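Local coordinates for Sec-alkylsulfatase (Pseudomonas sp. dsm 6611, PDB 4AXH), which hydrolyses (R)-secondary-alkyl sulfates to (S)-alcohols and sulfate with strict inversion of configuration, as a zinc-dependent homodimeric enzyme of the metallo-beta-lactamase superfamily, at the interface of chains A and B. Numbering follows the deposited sequence. Chains: chain A/B, Sec-alkylsulfatase.

Contact 1: the interface of chains A and B. Residues chain A 378, 404-406; chain B 562, 566, 589, 591.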
loop_
_atom_site.group_PDB
_atom_site.type_symbol
_atom_site.label_atom_id
_atom_site.label_comp_id
_atom_site.label_asym_id
_atom_site.label_seq_id
_atom_site.Cartn_x
_atom_site.Cartn_y
_atom_site.Cartn_z
ATOM N N PHE A 378 15.868 -7.467 -4.814
ATOM C CA PHE A 378 15.629 -7.452 -6.254
ATOM C C PHE A 378 14.185 -7.014 -6.553
ATOM O O PHE A 378 13.944 -6.200 -7.450
ATOM C CB PHE A 378 15.923 -8.818 -6.898
ATOM C CG PHE A 378 15.411 -8.979 -8.300
ATOM C CD1 PHE A 378 16.048 -8.349 -9.367
ATOM C CD2 PHE A 378 14.263 -9.730 -8.561
ATOM C CE1 PHE A 378 15.572 -8.496 -10.685
ATOM C CE2 PHE A 378 13.763 -9.848 -9.872
ATOM C CZ PHE A 378 14.427 -9.224 -10.927
ATOM N N PRO A 404 17.296 -12.886 -10.987
ATOM C CA PRO A 404 18.582 -12.766 -11.698
ATOM C C PRO A 404 19.666 -13.741 -11.273
ATOM O O PRO A 404 19.631 -14.243 -10.148
ATOM C CB PRO A 404 19.005 -11.323 -11.399
ATOM C CG PRO A 404 18.403 -11.010 -10.047
ATOM C CD PRO A 404 17.140 -11.841 -9.937
ATOM N N GLY A 405 20.661 -13.918 -12.152
ATOM C CA GLY A 405 21.855 -14.718 -11.928
ATOM C C GLY A 405 21.550 -16.122 -11.501
ATOM O O GLY A 405 20.743 -16.815 -12.144
ATOM N N GLU A 406 22.143 -16.516 -10.361
ATOM C CA GLU A 406 21.990 -17.861 -9.761
ATOM C C GLU A 406 20.671 -18.080 -9.030
ATOM O O GLU A 406 20.308 -19.229 -8.749
ATOM C CB GLU A 406 23.225 -18.231 -8.905
ATOM C CG GLU A 406 24.582 -18.163 -9.635
ATOM C CD GLU A 406 24.644 -18.695 -11.062
ATOM O OE1 GLU A 406 24.462 -19.922 -11.269
ATOM O OE2 GLU A 406 24.841 -17.863 -11.981
ATOM N N THR B 562 20.296 -4.578 -13.387
ATOM C CA THR B 562 20.343 -6.002 -13.089
ATOM C C THR B 562 20.838 -6.835 -14.280
ATOM O O THR B 562 21.696 -7.688 -14.097
ATOM C CB THR B 562 18.979 -6.435 -12.553
ATOM O OG1 THR B 562 18.684 -5.653 -11.395
ATOM C CG2 THR B 562 18.919 -7.922 -12.232
ATOM N N VAL B 566 24.689 -8.662 -13.921
ATOM C CA VAL B 566 24.766 -10.118 -13.719
ATOM C C VAL B 566 26.138 -10.596 -14.200
ATOM O O VAL B 566 26.543 -10.278 -15.322
ATOM C CB VAL B 566 23.576 -10.905 -14.377
ATOM C CG1 VAL B 566 23.870 -12.393 -14.525
ATOM C CG2 VAL B 566 22.282 -10.719 -13.588
ATOM N N ASN B 589 24.277 -11.283 -7.939
ATOM C CA ASN B 589 23.191 -11.636 -8.853
ATOM C C ASN B 589 22.520 -10.394 -9.425
ATOM O O ASN B 589 21.304 -10.373 -9.568
ATOM C CB ASN B 589 22.180 -12.544 -8.144
ATOM C CG ASN B 589 22.732 -13.892 -7.804
ATOM O OD1 ASN B 589 23.192 -14.634 -8.678
ATOM N ND2 ASN B 589 22.645 -14.271 -6.540
ATOM N N VAL B 591 22.080 -7.543 -7.975
ATOM C CA VAL B 591 21.342 -6.949 -6.852
ATOM C C VAL B 591 22.364 -6.302 -5.903
ATOM O O VAL B 591 23.305 -6.959 -5.447
ATOM C CB VAL B 591 20.446 -7.993 -6.099
ATOM C CG1 VAL B 591 19.609 -7.323 -5.018
ATOM C CG2 VAL B 591 19.550 -8.776 -7.046
#
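A:Glu406 and B:Asn589 meet through backbone and side chain: the amide N of A:Glu406 donates to the side-chain carbonyl OD1 of B:Asn589, 2.7 Å away. The bond is fairly straight, 158° at the hydrogen, but the N-H comes down from above the amide's carbonyl plane, 45° out of it. Alongside, CB of B:Asn589 lies by the backbone carbonyl of A:Pro404.

Next to this polar link lies an apolar patch. Methyl CG2 of B:Thr562 touches both A:Pro404 CB, at 3.5 Å, and ring carbon CE1 of A:Phe378, at 3.7 Å. From the strand 591-596, B:Val591 sends CG2 to the CB of A:Phe378, 3.6 Å off, and on toward A:Pro404 CG. B:Val566 spreads its two methyls along the backbone of A:Gly405, CG2 also reaching A:Pro404 CB.

Within chain A, A:Pro404 CD sits over the centre of the A:Phe378 ring, 3.5 Å above its plane, which ties A:Pro404 and the start of the 3-10 helix 405-409 to helix 362-388. The methyl of B:Thr562 lies anti to the backbone N (its OG1 at chi1 -58°), and this turns carbon rather than hydroxyl toward the proline. The patch sets helix 362-388, A:Pro404 and the start of the 3-10 helix 405-409 of one subunit against the C-terminal family region of the other, helping hold the homodimer together.

Contact 2: the interface of chains A and B. Residues chain A 231, 322, 517, 520-521; chain B 435, 437, 439, 442.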
loop_
_atom_site.group_PDB
_atom_site.type_symbol
_atom_site.label_atom_id
_atom_site.label_comp_id
_atom_site.label_asym_id
_atom_site.label_seq_id
_atom_site.Cartn_x
_atom_site.Cartn_y
_atom_site.Cartn_z
ATOM N N TYR A 231 -10.220 -19.135 -1.805
ATOM C CA TYR A 231 -9.533 -19.292 -3.082
ATOM C C TYR A 231 -8.048 -19.601 -2.827
ATOM O O TYR A 231 -7.515 -20.525 -3.424
ATOM C CB TYR A 231 -9.742 -18.042 -3.962
ATOM C CG TYR A 231 -11.025 -18.090 -4.769
ATOM C CD1 TYR A 231 -12.269 -18.034 -4.144
ATOM C CD2 TYR A 231 -10.995 -18.163 -6.159
ATOM C CE1 TYR A 231 -13.454 -18.085 -4.885
ATOM C CE2 TYR A 231 -12.172 -18.190 -6.913
ATOM C CZ TYR A 231 -13.398 -18.156 -6.269
ATOM O OH TYR A 231 -14.545 -18.213 -7.008
ATOM N N PRO A 322 -2.959 -13.130 -1.431
ATOM C CA PRO A 322 -4.149 -13.194 -2.316
ATOM C C PRO A 322 -5.541 -13.083 -1.658
ATOM O O PRO A 322 -6.532 -12.792 -2.350
ATOM C CB PRO A 322 -3.966 -14.524 -3.050
ATOM C CG PRO A 322 -2.557 -14.885 -2.852
ATOM C CD PRO A 322 -2.187 -14.380 -1.518
ATOM N N TRP A 517 -1.790 -19.998 -6.724
ATOM C CA TRP A 517 -2.424 -19.781 -8.030
ATOM C C TRP A 517 -3.182 -21.027 -8.421
ATOM O O TRP A 517 -4.276 -20.917 -8.958
ATOM C CB TRP A 517 -1.386 -19.419 -9.089
ATOM C CG TRP A 517 -0.888 -17.988 -9.037
ATOM C CD1 TRP A 517 -0.570 -17.261 -7.922
ATOM C CD2 TRP A 517 -0.512 -17.171 -10.170
ATOM N NE1 TRP A 517 -0.127 -16.006 -8.286
ATOM C CE2 TRP A 517 -0.062 -15.931 -9.659
ATOM C CE3 TRP A 517 -0.578 -17.346 -11.567
ATOM C CZ2 TRP A 517 0.286 -14.861 -10.498
ATOM C CZ3 TRP A 517 -0.205 -16.307 -12.384
ATOM C CH2 TRP A 517 0.212 -15.075 -11.852
ATOM N N MET A 520 -6.380 -21.133 -6.334
ATOM C CA MET A 520 -7.295 -20.088 -6.829
ATOM C C MET A 520 -8.015 -20.495 -8.118
ATOM O O MET A 520 -9.243 -20.533 -8.128
ATOM C CB MET A 520 -6.609 -18.721 -6.989
ATOM C CG MET A 520 -6.062 -18.137 -5.699
ATOM S SD MET A 520 -5.334 -16.470 -5.945
ATOM C CE MET A 520 -3.688 -16.857 -5.980
ATOM N N TYR A 521 -7.268 -20.812 -9.196
ATOM C CA TYR A 521 -7.840 -21.228 -10.481
ATOM C C TYR A 521 -8.763 -22.394 -10.267
ATOM O O TYR A 521 -9.889 -22.352 -10.765
ATOM C CB TYR A 521 -6.759 -21.588 -11.502
ATOM C CG TYR A 521 -5.914 -20.428 -11.988
ATOM C CD1 TYR A 521 -6.503 -19.262 -12.468
ATOM C CD2 TYR A 521 -4.535 -20.557 -12.127
ATOM C CE1 TYR A 521 -5.726 -18.212 -12.972
ATOM C CE2 TYR A 521 -3.753 -19.522 -12.640
ATOM C CZ TYR A 521 -4.350 -18.349 -13.061
ATOM O OH TYR A 521 -3.568 -17.325 -13.560
ATOM N N TYR B 435 -5.524 -6.573 -6.825
ATOM C CA TYR B 435 -6.165 -7.823 -7.236
ATOM C C TYR B 435 -7.538 -7.959 -6.644
ATOM O O TYR B 435 -7.674 -7.901 -5.437
ATOM C CB TYR B 435 -5.264 -9.017 -6.892
ATOM C CG TYR B 435 -5.878 -10.376 -7.151
ATOM C CD1 TYR B 435 -6.297 -10.742 -8.425
ATOM C CD2 TYR B 435 -5.968 -11.329 -6.133
ATOM C CE1 TYR B 435 -6.847 -11.995 -8.668
ATOM C CE2 TYR B 435 -6.483 -12.602 -6.378
ATOM C CZ TYR B 435 -6.934 -12.923 -7.644
ATOM O OH TYR B 435 -7.481 -14.156 -7.899
ATOM N N GLY B 437 -9.667 -10.527 -6.485
ATOM C CA GLY B 437 -10.008 -11.839 -5.934
ATOM C C GLY B 437 -10.388 -12.849 -7.000
ATOM O O GLY B 437 -10.164 -14.053 -6.819
ATOM N N PRO B 439 -9.955 -14.957 -10.144
ATOM C CA PRO B 439 -8.743 -15.484 -10.790
ATOM C C PRO B 439 -8.507 -15.068 -12.242
ATOM O O PRO B 439 -7.370 -15.096 -12.680
ATOM C CB PRO B 439 -8.849 -17.007 -10.589
ATOM C CG PRO B 439 -9.748 -17.169 -9.467
ATOM C CD PRO B 439 -10.765 -16.057 -9.602
ATOM N N LEU B 442 -5.854 -12.629 -12.309
ATOM C CA LEU B 442 -4.684 -13.018 -11.543
ATOM C C LEU B 442 -3.376 -12.647 -12.233
ATOM O O LEU B 442 -2.462 -12.176 -11.568
ATOM C CB LEU B 442 -4.743 -14.503 -11.208
ATOM C CG LEU B 442 -3.758 -15.074 -10.159
ATOM C CD1 LEU B 442 -3.716 -14.254 -8.864
ATOM C CD2 LEU B 442 -4.075 -16.514 -9.893
#
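B:Leu442 packs against A:Trp517 by CH-pi contact, lying over one face of the indole. Its CG stands over the six-membered ring, 3.9 Å from the centroid, and its methyl CD2 over the five-membered ring, 3.8 Å from that centroid. The leucine gets there with CG anti to its own backbone N (chi1 -168°), and CD2 points in between two aromatic residues: the same methyl lies above a face of A:Tyr521, displaced toward the rim, 3.7 Å from the ring carbon CZ. The phenol oxygen of A:Tyr521 lies close to CB of the leucine as well. The other methyl, CD1, faces the thioether of A:Met520, 3.9 Å from its CE.

Proline contacts make up a second group. B:Pro439, at the start of the 3-10 helix 439-441, sits between two tyrosines of chain A. Its CG and CD meet ring carbons CD2 and CE2 of A:Tyr231, with CG 3.7 Å from CE2, while its CB lies by CD1 of A:Tyr521, 3.8 Å away. CG also rests on the backbone carbonyl of A:Met520.

Sulfur and ring contacts close the patch. A:Met520 and B:Tyr435 run past each other in opposite directions, SD lying 3.7 Å from the phenol OH. The methionine bends at its last torsion (chi3 -101°), carrying CE toward the leucine methyls. B:Tyr435 is itself sandwiched within its own chain, by the backbone N of B:Gly437 on one face and CD1 of B:Leu442 on the other, which should steady the ring; its ring carbon CE2 lies 4.0 Å from the backbone O of A:Pro322.

This is largely a hydrophobic dimer contact, with segment 435-442 of one subunit set on helices 222-233 and 515-529 of the other. A:Pro322 also belongs to the sulfate-binding segment, so the partner chain borders the active site here and may help shape it.

About 28 Å separates the centres of contact 1 and contact 2, and no residue or secondary-structure element is common to both. Each has a two-fold related twin with the chains exchanged, so each occurs twice in the dimer, as part of a larger interface. Contact 1 brings helix 362-388 and the start of the 3-10 helix 405-409 to the partner's C-terminal family region. Contact 2 sets segment 435-442 against helices 222-233 and 515-529, partly dimerisation region on dimerisation region, and includes A:Pro322 of the sulfate site. Spread this far apart, the two probably restrain rotation between subunits.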